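Local coordinates for protein ATP synthase subunit s, mitochondrial (Bos taurus, PDB 3E4G) that regulates mitochondrial ATP synthase, being necessary for its proton conduction and facilitating ATP synthesis by blocking a proton leak, at residues A36-H41 with Y61-I66; N111-M116 with H136-L141; L141-L146 with E170-L175. The protein carries 1 engineered substitution. All coordinates share one frame; numbering follows the deposited sequence.

Interaction 1. Residues A36-H41 with Y61-I66; sequences AMVRYH and YKIQAI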
loop_
_atom_site.group_PDB
_atom_site.type_symbol
_atom_site.label_atom_id
_atom_site.label_comp_id
_atom_site.label_asym_id
_atom_site.label_seq_id
_atom_site.Cartn_x
_atom_site.Cartn_y
_atom_site.Cartn_z
ATOM N N ALA A 36 -6.576 4.357 7.226
ATOM C CA ALA A 36 -6.486 3.053 6.640
ATOM C C ALA A 36 -6.733 1.970 7.717
ATOM O O ALA A 36 -6.882 2.270 8.933
ATOM C CB ALA A 36 -5.145 2.873 5.925
ATOM N N MET A 37 -6.748 0.746 7.297
ATOM C CA MET A 37 -6.960 -0.430 8.184
ATOM C C MET A 37 -5.866 -1.466 7.836
ATOM O O MET A 37 -5.349 -1.514 6.721
ATOM C CB MET A 37 -8.354 -1.053 7.921
ATOM C CG MET A 37 -9.502 -0.084 8.139
ATOM S SD MET A 37 -11.063 -0.928 7.725
ATOM C CE MET A 37 -12.213 0.404 7.961
ATOM N N VAL A 38 -5.563 -2.297 8.841
ATOM C CA VAL A 38 -4.628 -3.417 8.623
ATOM C C VAL A 38 -5.226 -4.688 9.233
ATOM O O VAL A 38 -6.044 -4.627 10.165
ATOM C CB VAL A 38 -3.240 -3.194 9.251
ATOM C CG1 VAL A 38 -2.594 -1.889 8.655
ATOM C CG2 VAL A 38 -3.201 -3.156 10.754
ATOM N N ARG A 39 -4.769 -5.819 8.736
ATOM C CA ARG A 39 -5.150 -7.125 9.309
ATOM C C ARG A 39 -3.874 -7.927 9.470
ATOM O O ARG A 39 -3.048 -8.016 8.537
ATOM C CB ARG A 39 -6.119 -7.874 8.408
ATOM C CG ARG A 39 -6.631 -9.159 9.082
ATOM C CD ARG A 39 -7.589 -9.952 8.215
ATOM N NE ARG A 39 -7.038 -10.311 6.915
ATOM C CZ ARG A 39 -6.010 -11.144 6.740
ATOM N NH1 ARG A 39 -5.481 -11.820 7.793
ATOM N NH2 ARG A 39 -5.481 -11.290 5.551
ATOM N N TYR A 40 -3.700 -8.485 10.669
ATOM C CA TYR A 40 -2.477 -9.261 10.981
ATOM C C TYR A 40 -2.627 -10.712 10.543
ATOM O O TYR A 40 -3.704 -11.329 10.535
ATOM C CB TYR A 40 -2.220 -9.211 12.490
ATOM C CG TYR A 40 -1.978 -7.813 12.978
ATOM C CD1 TYR A 40 -1.012 -6.998 12.377
ATOM C CD2 TYR A 40 -2.705 -7.269 14.060
ATOM C CE1 TYR A 40 -0.787 -5.707 12.822
ATOM C CE2 TYR A 40 -2.468 -6.003 14.504
ATOM C CZ TYR A 40 -1.506 -5.209 13.882
ATOM O OH TYR A 40 -1.321 -3.921 14.357
ATOM N N HIS A 41 -1.447 -11.281 10.191
ATOM C CA HIS A 41 -1.362 -12.741 10.013
ATOM C C HIS A 41 -1.969 -13.410 11.237
ATOM O O HIS A 41 -1.694 -13.077 12.372
ATOM C CB HIS A 41 0.099 -13.161 9.882
ATOM C CG HIS A 41 0.629 -12.946 8.529
ATOM N ND1 HIS A 41 0.441 -13.857 7.521
ATOM C CD2 HIS A 41 1.323 -11.871 7.993
ATOM C CE1 HIS A 41 0.993 -13.365 6.433
ATOM N NE2 HIS A 41 1.511 -12.147 6.672
ATOM N N TYR A 61 2.664 -9.192 16.245
ATOM C CA TYR A 61 1.647 -9.053 15.182
ATOM C C TYR A 61 2.315 -8.537 13.916
ATOM O O TYR A 61 3.039 -7.524 13.938
ATOM C CB TYR A 61 0.519 -8.163 15.649
ATOM C CG TYR A 61 -0.280 -8.801 16.740
ATOM C CD1 TYR A 61 -1.008 -9.939 16.472
ATOM C CD2 TYR A 61 -0.206 -8.328 18.064
ATOM C CE1 TYR A 61 -1.670 -10.594 17.558
ATOM C CE2 TYR A 61 -0.860 -8.941 19.158
ATOM C CZ TYR A 61 -1.566 -9.974 18.837
ATOM O OH TYR A 61 -2.243 -10.695 19.905
ATOM N N LYS A 62 2.057 -9.247 12.838
ATOM C CA LYS A 62 2.687 -8.943 11.534
ATOM C C LYS A 62 1.589 -8.627 10.539
ATOM O O LYS A 62 0.641 -9.403 10.348
ATOM C CB LYS A 62 3.472 -10.139 11.018
ATOM C CG LYS A 62 4.543 -10.672 12.009
ATOM C CD LYS A 62 5.566 -9.625 12.425
ATOM C CE LYS A 62 6.621 -10.283 13.332
ATOM N NZ LYS A 62 7.607 -9.254 13.815
ATOM N N ILE A 63 1.703 -7.477 9.870
ATOM C CA ILE A 63 0.708 -7.109 8.861
ATOM C C ILE A 63 0.685 -8.098 7.712
ATOM O O ILE A 63 1.740 -8.331 7.078
ATOM C CB ILE A 63 0.956 -5.667 8.354
ATOM C CG1 ILE A 63 0.849 -4.659 9.509
ATOM C CG2 ILE A 63 0.007 -5.339 7.203
ATOM C CD1 ILE A 63 1.350 -3.238 9.123
ATOM N N GLN A 64 -0.483 -8.620 7.405
ATOM C CA GLN A 64 -0.711 -9.422 6.212
ATOM C C GLN A 64 -1.392 -8.633 5.114
ATOM O O GLN A 64 -1.107 -8.805 3.922
ATOM C CB GLN A 64 -1.575 -10.690 6.556
ATOM C CG GLN A 64 -1.779 -11.566 5.338
ATOM C CD GLN A 64 -2.339 -12.962 5.736
ATOM O OE1 GLN A 64 -3.077 -13.057 6.715
ATOM N NE2 GLN A 64 -1.979 -13.987 4.980
ATOM N N ALA A 65 -2.395 -7.810 5.486
ATOM C CA ALA A 65 -3.215 -7.094 4.519
ATOM C C ALA A 65 -3.399 -5.658 4.997
ATOM O O ALA A 65 -3.520 -5.376 6.181
ATOM C CB ALA A 65 -4.576 -7.784 4.354
ATOM N N ILE A 66 -3.466 -4.764 4.001
ATOM C CA ILE A 66 -3.702 -3.338 4.198
ATOM C C ILE A 66 -4.874 -2.940 3.350
ATOM O O ILE A 66 -4.945 -3.302 2.171
ATOM C CB ILE A 66 -2.458 -2.513 3.809
ATOM C CG1 ILE A 66 -1.284 -2.895 4.735
ATOM C CG2 ILE A 66 -2.763 -1.007 3.830
ATOM C CD1 ILE A 66 0.075 -2.365 4.248
HETATM O O HOH W 1 0.631 -11.723 13.151
#
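Arg-39 and Gln-64 both set CG anti to the backbone N (chi1 -174° and -178°), so the two side chains run alongside each other in the same direction. Arg-39 then bends at chi3, and Gln-64 stays extended. NH1 of Arg-39 meets OE1 of Gln-64 at 2.9 Å. The oxygen lies in the guanidinium plane, but the donor stands above the amide plane. A second, weak bond comes from NH2 of Arg-39. The strands 37-40 and 63-66 are antiparallel, with a classic beta bulge where Gln-64 and Ala-65 both face Arg-39. The O of Arg-39 accepts from Gln-64 N at 2.9 Å and from Ala-65 N at 3.1 Å. Past the bulge, His-41 N donates a hydrogen bond to Lys-62 O almost along the C=O axis. His-41 lays its imidazole across the Gln-64 chain, with Gln-64 CB 3.5 Å from the ring centroid and the amide stacked at 27° to the ring. His-41 NE2 is hydrogen-bonded to Tyr-86 O. Tyr-40 presents one ring face to Tyr-61 CB, 3.6 Å from the centroid. Its hydroxyl is hydrogen-bonded to Ser-28 OG of helix 23-33. This bond ties the first repeat to the N-terminal domain. Gln-64 NE2 is hydrogen-bonded to Glu-88 OE1, a link that would probably polarise the amide and strengthen OE1 as acceptor for the arginine.

Interaction 2. Residues N111-M116 with H136-L141; sequences NLQKSM and HHFRNL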
loop_
_atom_site.group_PDB
_atom_site.type_symbol
_atom_site.label_atom_id
_atom_site.label_comp_id
_atom_site.label_asym_id
_atom_site.label_seq_id
_atom_site.Cartn_x
_atom_site.Cartn_y
_atom_site.Cartn_z
ATOM N N ASN A 111 11.627 -6.011 0.315
ATOM C CA ASN A 111 10.800 -6.747 1.255
ATOM C C ASN A 111 9.394 -6.945 0.702
ATOM O O ASN A 111 8.777 -8.018 0.895
ATOM C CB ASN A 111 10.808 -6.094 2.623
ATOM C CG ASN A 111 10.431 -4.622 2.575
ATOM O OD1 ASN A 111 11.157 -3.817 1.889
ATOM N ND2 ASN A 111 9.396 -4.212 3.249
ATOM N N LEU A 112 8.820 -5.922 0.064
ATOM C CA LEU A 112 7.485 -6.051 -0.559
ATOM C C LEU A 112 7.557 -6.857 -1.818
ATOM O O LEU A 112 6.634 -7.631 -2.143
ATOM C CB LEU A 112 6.886 -4.681 -0.874
ATOM C CG LEU A 112 6.585 -3.797 0.367
ATOM C CD1 LEU A 112 5.913 -2.514 -0.100
ATOM C CD2 LEU A 112 5.643 -4.520 1.323
ATOM N N GLN A 113 8.632 -6.698 -2.622
ATOM C CA GLN A 113 8.755 -7.537 -3.839
ATOM C C GLN A 113 8.679 -9.026 -3.463
ATOM O O GLN A 113 8.096 -9.834 -4.171
ATOM C CB GLN A 113 10.093 -7.293 -4.534
ATOM C CG GLN A 113 10.250 -5.859 -5.033
ATOM C CD GLN A 113 11.679 -5.610 -5.572
ATOM O OE1 GLN A 113 12.530 -6.518 -5.511
ATOM N NE2 GLN A 113 11.892 -4.406 -6.053
ATOM N N LYS A 114 9.313 -9.385 -2.330
ATOM C CA LYS A 114 9.338 -10.798 -1.910
ATOM C C LYS A 114 8.015 -11.311 -1.461
ATOM O O LYS A 114 7.706 -12.492 -1.682
ATOM C CB LYS A 114 10.388 -10.976 -0.780
ATOM C CG LYS A 114 11.804 -10.756 -1.254
ATOM C CD LYS A 114 12.719 -10.385 -0.096
ATOM C CE LYS A 114 14.148 -10.099 -0.548
ATOM N NZ LYS A 114 14.967 -9.665 0.551
ATOM N N SER A 115 7.199 -10.486 -0.804
ATOM C CA SER A 115 5.982 -10.990 -0.133
ATOM C C SER A 115 4.694 -10.704 -0.888
ATOM O O SER A 115 3.698 -11.422 -0.660
ATOM C CB SER A 115 5.868 -10.369 1.242
ATOM O OG SER A 115 5.801 -8.964 1.180
ATOM N N MET A 116 4.631 -9.674 -1.734
ATOM C CA MET A 116 3.350 -9.221 -2.262
ATOM C C MET A 116 2.730 -10.214 -3.211
ATOM O O MET A 116 3.348 -10.667 -4.191
ATOM C CB MET A 116 3.542 -7.869 -2.953
ATOM C CG MET A 116 3.505 -6.724 -1.953
ATOM S SD MET A 116 1.881 -6.450 -1.209
ATOM C CE MET A 116 0.965 -5.862 -2.652
ATOM N N HIS A 136 5.439 -4.000 -11.828
ATOM C CA HIS A 136 6.059 -5.240 -12.361
ATOM C C HIS A 136 7.187 -5.745 -11.450
ATOM O O HIS A 136 7.501 -6.953 -11.499
ATOM C CB HIS A 136 6.557 -5.046 -13.785
ATOM C CG HIS A 136 7.821 -4.350 -13.907
ATOM N ND1 HIS A 136 7.976 -2.987 -13.961
ATOM C CD2 HIS A 136 9.043 -4.887 -14.107
ATOM C CE1 HIS A 136 9.280 -2.720 -14.110
ATOM N NE2 HIS A 136 9.953 -3.862 -14.162
ATOM N N HIS A 137 7.737 -4.915 -10.592
ATOM C CA HIS A 137 8.783 -5.401 -9.663
ATOM C C HIS A 137 8.203 -6.320 -8.602
ATOM O O HIS A 137 8.993 -7.007 -7.913
ATOM C CB HIS A 137 9.483 -4.240 -8.974
ATOM C CG HIS A 137 10.294 -3.447 -9.933
ATOM N ND1 HIS A 137 11.441 -3.934 -10.614
ATOM C CD2 HIS A 137 10.108 -2.214 -10.354
ATOM C CE1 HIS A 137 11.845 -3.017 -11.452
ATOM N NE2 HIS A 137 11.150 -1.912 -11.235
ATOM N N PHE A 138 6.888 -6.356 -8.399
ATOM C CA PHE A 138 6.239 -7.315 -7.490
ATOM C C PHE A 138 6.148 -8.635 -8.201
ATOM O O PHE A 138 5.130 -9.053 -8.745
ATOM C CB PHE A 138 4.896 -6.775 -7.004
ATOM C CG PHE A 138 4.971 -5.604 -6.097
ATOM C CD1 PHE A 138 6.137 -5.162 -5.459
ATOM C CD2 PHE A 138 3.775 -4.918 -5.754
ATOM C CE1 PHE A 138 6.110 -4.160 -4.545
ATOM C CE2 PHE A 138 3.784 -3.875 -4.853
ATOM C CZ PHE A 138 4.947 -3.491 -4.248
ATOM N N ARG A 139 7.319 -9.331 -8.217
ATOM C CA ARG A 139 7.517 -10.498 -9.086
ATOM C C ARG A 139 6.668 -11.660 -8.714
ATOM O O ARG A 139 6.528 -12.603 -9.498
ATOM C CB ARG A 139 9.019 -10.853 -9.141
ATOM C CG ARG A 139 9.633 -11.188 -7.792
ATOM C CD ARG A 139 11.117 -11.450 -7.948
ATOM N NE ARG A 139 11.805 -11.712 -6.666
ATOM C CZ ARG A 139 12.277 -10.774 -5.881
ATOM N NH1 ARG A 139 12.195 -9.493 -6.198
ATOM N NH2 ARG A 139 12.802 -11.097 -4.700
ATOM N N ASN A 140 6.113 -11.695 -7.477
ATOM C CA ASN A 140 5.258 -12.768 -6.987
ATOM C C ASN A 140 3.790 -12.439 -7.060
ATOM O O ASN A 140 2.938 -13.222 -6.594
ATOM C CB ASN A 140 5.634 -13.128 -5.561
ATOM C CG ASN A 140 7.080 -13.568 -5.454
ATOM O OD1 ASN A 140 7.850 -12.946 -4.656
ATOM N ND2 ASN A 140 7.481 -14.528 -6.231
ATOM N N LEU A 141 3.434 -11.281 -7.662
ATOM C CA LEU A 141 2.028 -10.877 -7.701
ATOM C C LEU A 141 1.201 -11.872 -8.471
ATOM O O LEU A 141 1.544 -12.263 -9.596
ATOM C CB LEU A 141 1.917 -9.478 -8.330
ATOM C CG LEU A 141 0.746 -8.588 -7.865
ATOM C CD1 LEU A 141 0.965 -8.201 -6.369
ATOM C CD2 LEU A 141 0.710 -7.371 -8.734
#
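This is a packing contact between consecutive leucine-rich repeats, away from the magnesium site. The end of helix 110-115, in the third repeat, meets the turn that leads from helix 129-134 to strand 143-147 in the fourth. Phe-138 is the central side chain. It sits at the middle of an inverse gamma turn and opens a type I beta turn that ends at Leu-141. Its CG is anti to the carbonyl carbon (chi1 -68°), and the ring reaches the helix end. Met-116, the first residue to leave helical geometry, runs alongside it and bends at chi2 and chi3. Met-116 CG lies over one face of the ring, 4.1 Å from the centroid and offset toward the rim. SD approaches obliquely, in a Met-aromatic contact. Leu-112 CB meets the ring at CE1, 3.8 Å away, and Gln-113 CA lies 3.9 Å from CD1. An alanine in place of Phe-138 would remove the ring and would probably loosen the packing of Leu-112 and Met-116 against this turn. Nearer the surface, Gln-113 CG touches His-137 O at 3.3 Å. Gln-113 OE1 takes a weak hydrogen bond from Arg-139 NH1 at 3.1 Å, with the amide and guanidinium planes 81° apart. Gln-113 NE2 is hydrogen-bonded to Ser-107 O, which helps hold the amide from its nitrogen end. Arg-139 NH2 also touches Lys-114 CG. Such stacking of one repeat's helical side on the next, with apolar side chains inside and polar ones outside, is characteristic of the leucine-rich repeat fold.

Interaction 3. Residues L141-L146 with E170-L175; sequences LKYLFL and ELKLDL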
loop_
_atom_site.group_PDB
_atom_site.type_symbol
_atom_site.label_atom_id
_atom_site.label_comp_id
_atom_site.label_asym_id
_atom_site.label_seq_id
_atom_site.Cartn_x
_atom_site.Cartn_y
_atom_site.Cartn_z
ATOM N N LEU A 141 3.434 -11.281 -7.662
ATOM C CA LEU A 141 2.028 -10.877 -7.701
ATOM C C LEU A 141 1.201 -11.872 -8.471
ATOM O O LEU A 141 1.544 -12.263 -9.596
ATOM C CB LEU A 141 1.917 -9.478 -8.330
ATOM C CG LEU A 141 0.746 -8.588 -7.865
ATOM C CD1 LEU A 141 0.965 -8.201 -6.369
ATOM C CD2 LEU A 141 0.710 -7.371 -8.734
ATOM N N LYS A 142 0.053 -12.223 -7.885
ATOM C CA LYS A 142 -0.919 -13.133 -8.510
ATOM C C LYS A 142 -2.200 -12.446 -8.894
ATOM O O LYS A 142 -2.946 -13.013 -9.736
ATOM C CB LYS A 142 -1.202 -14.303 -7.600
ATOM C CG LYS A 142 0.028 -15.192 -7.298
ATOM C CD LYS A 142 0.564 -15.786 -8.720
ATOM C CE LYS A 142 -0.501 -16.645 -9.361
ATOM N NZ LYS A 142 0.166 -17.587 -10.309
ATOM N N TYR A 143 -2.544 -11.344 -8.285
ATOM C CA TYR A 143 -3.816 -10.648 -8.561
ATOM C C TYR A 143 -3.556 -9.147 -8.561
ATOM O O TYR A 143 -2.965 -8.644 -7.577
ATOM C CB TYR A 143 -4.858 -11.019 -7.455
ATOM C CG TYR A 143 -6.204 -10.399 -7.655
ATOM C CD1 TYR A 143 -7.035 -10.839 -8.652
ATOM C CD2 TYR A 143 -6.632 -9.375 -6.838
ATOM C CE1 TYR A 143 -8.305 -10.284 -8.788
ATOM C CE2 TYR A 143 -7.931 -8.855 -6.962
ATOM C CZ TYR A 143 -8.741 -9.320 -7.947
ATOM O OH TYR A 143 -10.058 -8.840 -8.057
ATOM N N LEU A 144 -4.033 -8.474 -9.584
ATOM C CA LEU A 144 -3.951 -6.992 -9.660
ATOM C C LEU A 144 -5.290 -6.539 -10.204
ATOM O O LEU A 144 -5.649 -6.902 -11.330
ATOM C CB LEU A 144 -2.809 -6.526 -10.575
ATOM C CG LEU A 144 -2.634 -5.019 -10.713
ATOM C CD1 LEU A 144 -2.392 -4.343 -9.400
ATOM C CD2 LEU A 144 -1.478 -4.696 -11.700
ATOM N N PHE A 145 -5.963 -5.718 -9.440
ATOM C CA PHE A 145 -7.276 -5.165 -9.809
ATOM C C PHE A 145 -7.112 -3.645 -9.893
ATOM O O PHE A 145 -6.722 -3.005 -8.904
ATOM C CB PHE A 145 -8.302 -5.527 -8.735
ATOM C CG PHE A 145 -9.654 -4.898 -8.865
ATOM C CD1 PHE A 145 -10.249 -4.701 -10.095
ATOM C CD2 PHE A 145 -10.310 -4.470 -7.726
ATOM C CE1 PHE A 145 -11.547 -4.124 -10.147
ATOM C CE2 PHE A 145 -11.583 -3.905 -7.774
ATOM C CZ PHE A 145 -12.174 -3.740 -9.009
ATOM N N LEU A 146 -7.419 -3.103 -11.062
ATOM C CA LEU A 146 -7.348 -1.641 -11.331
ATOM C C LEU A 146 -8.742 -1.166 -11.704
ATOM O O LEU A 146 -9.348 -1.755 -12.614
ATOM C CB LEU A 146 -6.386 -1.359 -12.486
ATOM C CG LEU A 146 -4.982 -1.935 -12.305
ATOM C CD1 LEU A 146 -4.079 -1.559 -13.524
ATOM C CD2 LEU A 146 -4.341 -1.467 -11.018
ATOM N N GLU A 170 -3.288 -12.590 -12.635
ATOM C CA GLU A 170 -4.673 -12.346 -12.962
ATOM C C GLU A 170 -4.868 -10.840 -12.864
ATOM O O GLU A 170 -4.827 -10.293 -11.744
ATOM C CB GLU A 170 -5.531 -13.065 -11.919
ATOM C CG GLU A 170 -6.970 -12.848 -12.136
ATOM C CD GLU A 170 -7.869 -13.530 -11.030
ATOM O OE1 GLU A 170 -7.388 -14.295 -10.193
ATOM O OE2 GLU A 170 -9.169 -13.291 -10.942
ATOM N N LEU A 171 -5.056 -10.195 -14.028
ATOM C CA LEU A 171 -5.192 -8.738 -14.104
ATOM C C LEU A 171 -6.624 -8.457 -14.390
ATOM O O LEU A 171 -7.151 -8.846 -15.463
ATOM C CB LEU A 171 -4.236 -8.198 -15.290
ATOM C CG LEU A 171 -4.279 -6.678 -15.533
ATOM C CD1 LEU A 171 -3.721 -5.884 -14.351
ATOM C CD2 LEU A 171 -3.536 -6.351 -16.803
ATOM N N LYS A 172 -7.306 -7.783 -13.481
ATOM C CA LYS A 172 -8.706 -7.445 -13.590
ATOM C C LYS A 172 -8.755 -5.943 -13.791
ATOM O O LYS A 172 -8.288 -5.177 -12.938
ATOM C CB LYS A 172 -9.447 -7.845 -12.355
ATOM C CG LYS A 172 -10.899 -7.560 -12.417
ATOM C CD LYS A 172 -11.576 -8.058 -11.159
ATOM C CE LYS A 172 -13.018 -7.917 -11.224
ATOM N NZ LYS A 172 -13.658 -8.793 -12.290
ATOM N N LEU A 173 -9.344 -5.513 -14.905
ATOM C CA LEU A 173 -9.379 -4.089 -15.276
ATOM C C LEU A 173 -10.832 -3.635 -15.358
ATOM O O LEU A 173 -11.638 -4.224 -16.167
ATOM C CB LEU A 173 -8.730 -3.849 -16.619
ATOM C CG LEU A 173 -7.249 -4.231 -16.710
ATOM C CD1 LEU A 173 -6.699 -3.860 -18.097
ATOM C CD2 LEU A 173 -6.406 -3.594 -15.587
ATOM N N ASP A 174 -11.172 -2.609 -14.614
ATOM C CA ASP A 174 -12.404 -1.863 -14.786
ATOM C C ASP A 174 -12.030 -0.410 -15.076
ATOM O O ASP A 174 -12.113 0.479 -14.228
ATOM C CB ASP A 174 -13.271 -1.950 -13.524
ATOM C CG ASP A 174 -13.928 -3.304 -13.321
ATOM O OD1 ASP A 174 -14.056 -4.080 -14.263
ATOM O OD2 ASP A 174 -14.375 -3.560 -12.197
ATOM N N LEU A 175 -11.521 -0.217 -16.280
ATOM C CA LEU A 175 -10.951 1.068 -16.665
ATOM C C LEU A 175 -11.630 1.562 -17.924
ATOM O O LEU A 175 -11.954 0.764 -18.835
ATOM C CB LEU A 175 -9.444 0.922 -16.960
ATOM C CG LEU A 175 -8.536 0.495 -15.795
ATOM C CD1 LEU A 175 -7.125 0.298 -16.302
ATOM C CD2 LEU A 175 -8.600 1.490 -14.665
HETATM O O HOH W 2 -5.072 -14.698 -8.807
#
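Side chains of the two strands run in matched pairs on both faces of the sheet. Tyr-143, Phe-145, Glu-170 and Lys-172 share one face. Leu-144, Leu-146, Leu-171 and Leu-173 share the other. On the first face, Tyr-143 and Glu-170 both have CG anti to the backbone N, and they cross obliquely. The carboxylate stands at 78° to the ring, and Glu-170 CD lies at the ring edge, 3.7 Å from Tyr-143 CD1. Lys-172 runs alongside both aromatic side chains, pointing the same way. Its CG is 3.7 Å from Phe-145 CD1, and its CD is 3.5 Å from Tyr-143 OH. Phe-145 turns an edge to Asp-174, with CE1 3.5 Å from OD2 and the carboxylate at 89° to the ring. On the leucine face the neighbours lie side by side, pointing the same way. Leu-144 CD2 meets Leu-171 CD1 at 3.7 Å, and Leu-146 CD1 meets Leu-173 CD2 at the same distance. Helix 155-165 packs on this face through Phe-162 and Val-159, completing a beta-alpha-beta unit. Five backbone hydrogen bonds join the parallel strands. The straightest runs from Asp-174 N to Leu-146 O, 2.8 Å long with 177° at the hydrogen. A water links Lys-142 O to Glu-170 OE1, donating to both. The strand pair is apolar toward the helix and mixed aromatic and charged on the other face. The carboxylates placed at the aromatic edges would probably interact favourably with the partially positive ring hydrogens there.

Interactions 1 and 3 lie at the two edges of one mixed sheet. Strand 37-40 is its outermost member on one side and 170-174 on the other, and the centres of these contacts lie about 21 Å apart. Interaction 1 is antiparallel and interaction 3 parallel. Interaction 2 is instead on the helix side of the repeats, its centre about 17 Å from that of interaction 1 and 15 Å from that of interaction 3. Leu-141 belongs to both interactions 2 and 3, so segment 136-141 leads, through Lys-142, into strand 143-147. The magnesium ion, bound by Gly-35 and Thr-69, lies beside interaction 1, about 5 Å from the side chain of Met-37.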